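Local atomic coordinates of ABC transporter, periplasmic substrate-binding protein (PDB entry 2HPG), a protein that probably binds a small solute in the periplasm and delivers it to the membrane components of a tripartite ATP-independent periplasmic (TRAP) transporter. Residues G85-A90 against L226-E231; I93-A98 against N309-L314. All blocks are in the same frame, centred on the assembly; numbering follows the deposited sequence.

Contact 1 (G85-A90 against L226-E231)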
loop_
_atom_site.group_PDB
_atom_site.type_symbol
_atom_site.label_atom_id
_atom_site.label_comp_id
_atom_site.label_asym_id
_atom_site.label_seq_id
_atom_site.Cartn_x
_atom_site.Cartn_y
_atom_site.Cartn_z
ATOM N N GLY A 85 9.691 7.356 0.182
ATOM C CA GLY A 85 9.785 5.955 0.582
ATOM C C GLY A 85 9.666 5.673 2.072
ATOM O O GLY A 85 9.421 4.529 2.468
ATOM N N VAL A 86 9.799 6.709 2.895
ATOM C CA VAL A 86 9.576 6.579 4.330
ATOM C C VAL A 86 8.158 6.044 4.655
ATOM O O VAL A 86 7.954 5.400 5.698
ATOM C CB VAL A 86 9.847 7.935 5.079
ATOM C CG1 VAL A 86 8.735 8.900 4.850
ATOM C CG2 VAL A 86 10.067 7.672 6.587
HETATM N N MSE A 87 7.199 6.280 3.757
HETATM C CA MSE A 87 5.806 5.880 4.005
HETATM C C MSE A 87 5.508 4.380 3.779
HETATM O O MSE A 87 4.369 3.951 3.979
HETATM C CB MSE A 87 4.854 6.745 3.190
HETATM C CG MSE A 87 5.125 8.233 3.380
HETATM SE SE MSE A 87 3.777 9.411 2.710
HETATM C CE MSE A 87 2.180 8.359 3.056
ATOM N N ASN A 88 6.515 3.603 3.395
ATOM C CA ASN A 88 6.381 2.135 3.254
ATOM C C ASN A 88 7.221 1.383 4.284
ATOM O O ASN A 88 7.365 0.148 4.226
ATOM C CB ASN A 88 6.765 1.680 1.831
ATOM C CG ASN A 88 5.792 0.643 1.259
ATOM O OD1 ASN A 88 5.627 -0.438 1.813
ATOM N ND2 ASN A 88 5.121 0.996 0.189
ATOM N N LEU A 89 7.772 2.121 5.239
ATOM C CA LEU A 89 8.591 1.516 6.262
ATOM C C LEU A 89 7.751 1.056 7.464
ATOM O O LEU A 89 6.652 1.584 7.735
ATOM C CB LEU A 89 9.736 2.467 6.670
ATOM C CG LEU A 89 10.911 2.505 5.695
ATOM C CD1 LEU A 89 11.983 3.430 6.227
ATOM C CD2 LEU A 89 11.494 1.138 5.482
ATOM N N ALA A 90 8.268 0.039 8.149
ATOM C CA ALA A 90 7.575 -0.579 9.279
ATOM C C ALA A 90 7.173 0.467 10.292
ATOM O O ALA A 90 7.958 1.335 10.619
ATOM C CB ALA A 90 8.450 -1.653 9.940
ATOM N N LEU A 226 1.143 -0.530 7.572
ATOM C CA LEU A 226 -0.120 -0.090 6.986
ATOM C C LEU A 226 0.165 0.228 5.523
ATOM O O LEU A 226 0.900 1.175 5.230
ATOM C CB LEU A 226 -0.671 1.149 7.687
ATOM C CG LEU A 226 -1.999 1.620 7.119
ATOM C CD1 LEU A 226 -3.093 0.596 7.386
ATOM C CD2 LEU A 226 -2.351 2.997 7.650
ATOM N N LEU A 227 -0.393 -0.561 4.613
ATOM C CA LEU A 227 -0.119 -0.405 3.180
ATOM C C LEU A 227 -0.876 0.772 2.575
ATOM O O LEU A 227 -2.113 0.751 2.424
ATOM C CB LEU A 227 -0.397 -1.716 2.424
ATOM C CG LEU A 227 -0.188 -1.736 0.904
ATOM C CD1 LEU A 227 1.021 -0.938 0.458
ATOM C CD2 LEU A 227 -0.078 -3.210 0.454
ATOM N N ILE A 228 -0.112 1.816 2.277
ATOM C CA ILE A 228 -0.635 3.020 1.678
ATOM C C ILE A 228 -0.296 2.965 0.200
ATOM O O ILE A 228 0.878 2.949 -0.173
ATOM C CB ILE A 228 0.026 4.272 2.284
ATOM C CG1 ILE A 228 -0.192 4.324 3.804
ATOM C CG2 ILE A 228 -0.535 5.536 1.627
ATOM C CD1 ILE A 228 0.803 5.293 4.500
ATOM N N ASN A 229 -1.313 2.937 -0.639
ATOM C CA ASN A 229 -1.078 2.946 -2.075
ATOM C C ASN A 229 -1.079 4.361 -2.614
ATOM O O ASN A 229 -1.809 5.239 -2.116
ATOM C CB ASN A 229 -2.103 2.091 -2.804
ATOM C CG ASN A 229 -1.883 0.602 -2.589
ATOM O OD1 ASN A 229 -2.677 -0.066 -1.929
ATOM N ND2 ASN A 229 -0.782 0.085 -3.128
ATOM N N PHE A 230 -0.248 4.573 -3.634
ATOM C CA PHE A 230 -0.175 5.840 -4.349
ATOM C C PHE A 230 -0.734 5.657 -5.742
ATOM O O PHE A 230 -0.404 4.703 -6.420
ATOM C CB PHE A 230 1.270 6.304 -4.430
ATOM C CG PHE A 230 1.744 6.972 -3.196
ATOM C CD1 PHE A 230 2.082 8.311 -3.215
ATOM C CD2 PHE A 230 1.816 6.278 -1.996
ATOM C CE1 PHE A 230 2.508 8.933 -2.067
ATOM C CE2 PHE A 230 2.233 6.906 -0.847
ATOM C CZ PHE A 230 2.587 8.237 -0.895
ATOM N N GLU A 231 -1.598 6.575 -6.156
ATOM C CA GLU A 231 -2.308 6.455 -7.419
ATOM C C GLU A 231 -1.719 7.495 -8.356
ATOM O O GLU A 231 -1.837 8.691 -8.108
ATOM C CB GLU A 231 -3.808 6.672 -7.194
ATOM C CG GLU A 231 -4.395 5.834 -6.057
ATOM C CD GLU A 231 -4.169 4.344 -6.237
ATOM O OE1 GLU A 231 -4.249 3.912 -7.393
ATOM O OE2 GLU A 231 -3.911 3.615 -5.227
HETATM O O HOH W 1 2.704 3.110 6.216
HETATM O O HOH W 2 2.872 1.843 2.728
HETATM O O HOH W 3 4.083 1.093 7.202
#

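Contact 2 (I93-A98 against N309-L314)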
loop_
_atom_site.group_PDB
_atom_site.type_symbol
_atom_site.label_atom_id
_atom_site.label_comp_id
_atom_site.label_asym_id
_atom_site.label_seq_id
_atom_site.Cartn_x
_atom_site.Cartn_y
_atom_site.Cartn_z
ATOM N N ILE A 93 2.909 4.636 10.136
ATOM C CA ILE A 93 1.674 5.334 10.529
ATOM C C ILE A 93 1.590 5.431 12.066
ATOM O O ILE A 93 0.947 6.345 12.607
ATOM C CB ILE A 93 0.380 4.703 9.925
ATOM C CG1 ILE A 93 -0.689 5.774 9.702
ATOM C CG2 ILE A 93 -0.179 3.619 10.816
ATOM C CD1 ILE A 93 -0.435 6.652 8.472
ATOM N N ASP A 94 2.254 4.511 12.763
ATOM C CA ASP A 94 2.252 4.534 14.238
ATOM C C ASP A 94 3.179 5.608 14.768
ATOM O O ASP A 94 2.835 6.314 15.705
ATOM C CB ASP A 94 2.637 3.183 14.831
ATOM C CG ASP A 94 1.473 2.225 14.878
ATOM O OD1 ASP A 94 0.845 2.106 15.950
ATOM O OD2 ASP A 94 1.160 1.628 13.836
ATOM N N PHE A 95 4.354 5.721 14.172
ATOM C CA PHE A 95 5.260 6.830 14.452
ATOM C C PHE A 95 4.627 8.178 14.142
ATOM O O PHE A 95 4.961 9.168 14.783
ATOM C CB PHE A 95 6.561 6.677 13.682
ATOM C CG PHE A 95 7.357 5.454 14.057
ATOM C CD1 PHE A 95 7.482 5.059 15.375
ATOM C CD2 PHE A 95 8.054 4.750 13.094
ATOM C CE1 PHE A 95 8.250 3.952 15.714
ATOM C CE2 PHE A 95 8.804 3.647 13.417
ATOM C CZ PHE A 95 8.903 3.245 14.730
HETATM N N MSE A 96 3.713 8.232 13.175
HETATM C CA MSE A 96 3.025 9.497 12.895
HETATM C C MSE A 96 1.873 9.750 13.876
HETATM O O MSE A 96 1.241 10.816 13.831
HETATM C CB MSE A 96 2.528 9.543 11.446
HETATM C CG MSE A 96 3.624 9.389 10.393
HETATM SE SE MSE A 96 5.036 10.755 10.468
HETATM C CE MSE A 96 3.906 12.357 10.314
ATOM N N GLY A 97 1.603 8.780 14.751
ATOM C CA GLY A 97 0.631 8.934 15.837
ATOM C C GLY A 97 -0.755 8.353 15.607
ATOM O O GLY A 97 -1.646 8.527 16.443
ATOM N N ALA A 98 -0.953 7.690 14.473
ATOM C CA ALA A 98 -2.258 7.118 14.145
ATOM C C ALA A 98 -2.403 5.805 14.883
ATOM O O ALA A 98 -1.503 4.962 14.848
ATOM C CB ALA A 98 -2.386 6.894 12.663
ATOM N N ASN A 309 15.548 11.142 8.864
ATOM C CA ASN A 309 15.302 12.583 8.689
ATOM C C ASN A 309 13.958 12.838 8.035
ATOM O O ASN A 309 13.205 13.728 8.467
ATOM C CB ASN A 309 16.425 13.256 7.875
ATOM C CG ASN A 309 17.589 13.723 8.746
ATOM O OD1 ASN A 309 17.408 14.044 9.923
ATOM N ND2 ASN A 309 18.787 13.774 8.163
ATOM N N ALA A 310 13.640 12.039 7.013
ATOM C CA ALA A 310 12.348 12.144 6.319
ATOM C C ALA A 310 11.171 11.983 7.261
ATOM O O ALA A 310 10.215 12.736 7.184
ATOM C CB ALA A 310 12.263 11.108 5.182
ATOM N N LEU A 311 11.231 10.979 8.135
ATOM C CA LEU A 311 10.166 10.729 9.133
ATOM C C LEU A 311 10.008 11.916 10.089
ATOM O O LEU A 311 8.912 12.449 10.297
ATOM C CB LEU A 311 10.493 9.454 9.931
ATOM C CG LEU A 311 9.583 9.094 11.118
ATOM C CD1 LEU A 311 8.198 8.712 10.643
ATOM C CD2 LEU A 311 10.192 7.978 11.946
ATOM N N ASN A 312 11.129 12.326 10.659
ATOM C CA ASN A 312 11.176 13.456 11.600
ATOM C C ASN A 312 10.632 14.736 10.986
ATOM O O ASN A 312 9.838 15.473 11.614
ATOM C CB ASN A 312 12.615 13.651 12.076
ATOM C CG ASN A 312 13.057 12.559 13.031
ATOM O OD1 ASN A 312 12.290 12.157 13.908
ATOM N ND2 ASN A 312 14.280 12.064 12.863
ATOM N N GLN A 313 11.023 14.974 9.737
ATOM C CA GLN A 313 10.519 16.121 9.010
ATOM C C GLN A 313 9.013 16.069 8.885
ATOM O O GLN A 313 8.351 17.071 9.084
ATOM C CB GLN A 313 11.169 16.236 7.633
ATOM C CG GLN A 313 10.891 17.585 6.973
ATOM C CD GLN A 313 11.387 18.784 7.807
ATOM O OE1 GLN A 313 12.556 18.840 8.200
ATOM N NE2 GLN A 313 10.496 19.743 8.063
ATOM N N LEU A 314 8.457 14.898 8.584
ATOM C CA LEU A 314 6.995 14.752 8.528
ATOM C C LEU A 314 6.321 14.901 9.907
ATOM O O LEU A 314 5.227 15.487 10.017
ATOM C CB LEU A 314 6.598 13.412 7.875
ATOM C CG LEU A 314 6.658 13.333 6.339
ATOM C CD1 LEU A 314 6.337 11.913 5.835
ATOM C CD2 LEU A 314 5.713 14.365 5.698
#

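Contact 1 (G85-A90 against L226-E231)
Ile228 and Phe230 of strand 218-234 both meet the side chain of selenomethionine Met87, while waters join the two backbones. At Leu226, within that strand, one water donates to both Leu226 O, at 2.8 Å, and Met87 O, at 2.9 Å; another accepts a weak bond from Leu226 N and donates to Leu89 O. Leu227 points away from the loop, its side chain packed against Trp169 of helix 167-176. At Ile228 water again bridges the gap, accepting from Ile228 N at 3.0 Å and bonding to Met87 O, so two waters grip that one carbonyl near the end of the 3-10 turn. The Ile228 side chain faces the turn. Its extended outer branch (chi2 162°) presents CD1 to the terminal methyl of Met87, with CD1 and CE 3.7 Å apart. Asn229 turns the opposite way, and its amide is hydrogen-bonded to Tyr23, Gln139 and the Thr72 carbonyl. Phe230 points back toward the turn and offers Met87 the edge of its ring. The Met87 chain is bent at its last torsion (chi3 34°), which sets SE and CE both 4.0 Å from Phe230 CZ; SE lies in the ring plane, 5.3 Å from the ring centroid. Phe230 also meets the Phe135 ring, with the two planes about 20° apart, and touches Leu77. The pairing of Met87 with Phe230 is an edge-on Met-aromatic contact, here between a buried 3-10 turn and the long strand 218-234 of the family 7 solute-binding fold.

Contact 2 (I93-A98 against N309-L314)
Leu311 pushes its forked end into a shallow hollow formed by the neighbouring side chains of Phe95 and Met96. The leucine extends from helix 308-318 toward 93-98, its CG lying opposite the backbone N (chi1 174°), and divides its two methyls between these partners. CD1 enters the notch, 3.8 Å from SE of selenomethionine Met96 and 4.0 Å from Phe95 CB. CD2 lies against the aromatic ring at an oblique angle, 4.0 Å from Phe95 CD2; overall the Phe95 and Leu311 side chains cross at about a right angle. The ring also makes a cation-pi contact with Lys299 of helix 291-305, whose Tyr302 packs on Leu311.

One turn further along the helix, the bump comes from the opposite partner. Met96 is modelled in two conformers; in the one described here its chain curls at both chi2 and chi3, sliding past Leu311 in the reverse direction and bringing its methyl over the start of Leu314. CE sits 3.8 Å from Leu314 CB and 3.4 Å from Leu314 O, the latter no more than a packing contact. In this conformer SE lies between Leu311 CD1 and Leu314 CB; the rest of the Leu314 side chain reaches Ile111 and Trp120.

Just beyond Met96 the chain turns sharply: Gly97 has a positive phi of 99°, Ala98 N bonds to Ile93 O at 3.0 Å, and Gly97 N bonds to Asp94 O. These two bonds define a Schellman motif, which ends the short helix just after Phe95 and Met96 pack against the C-terminal helix 308-318.

Overall arrangement
Contact 1 is fully buried, its centre about 5 Å from the centre of the chain, whereas contact 2 is partly buried, its centre about 16 Å from that point. The two contact centres lie 12 Å apart, and they touch directly: Val86 of 85-90 packs on Leu311 and Leu314, Leu226 meets Ile93, and the Ala90 carbonyl packs beside the Phe95 ring. Helix 291-305 borders both, with Tyr302 touching side chains of 85-90 as well as Leu311. A selenomethionine reaches across each interface, and neither has a direct hydrogen bond across it. Contact 1 adds water bridges to its apolar packing; contact 2, between a short helix with its following turn and helix 308-318, is apolar packing.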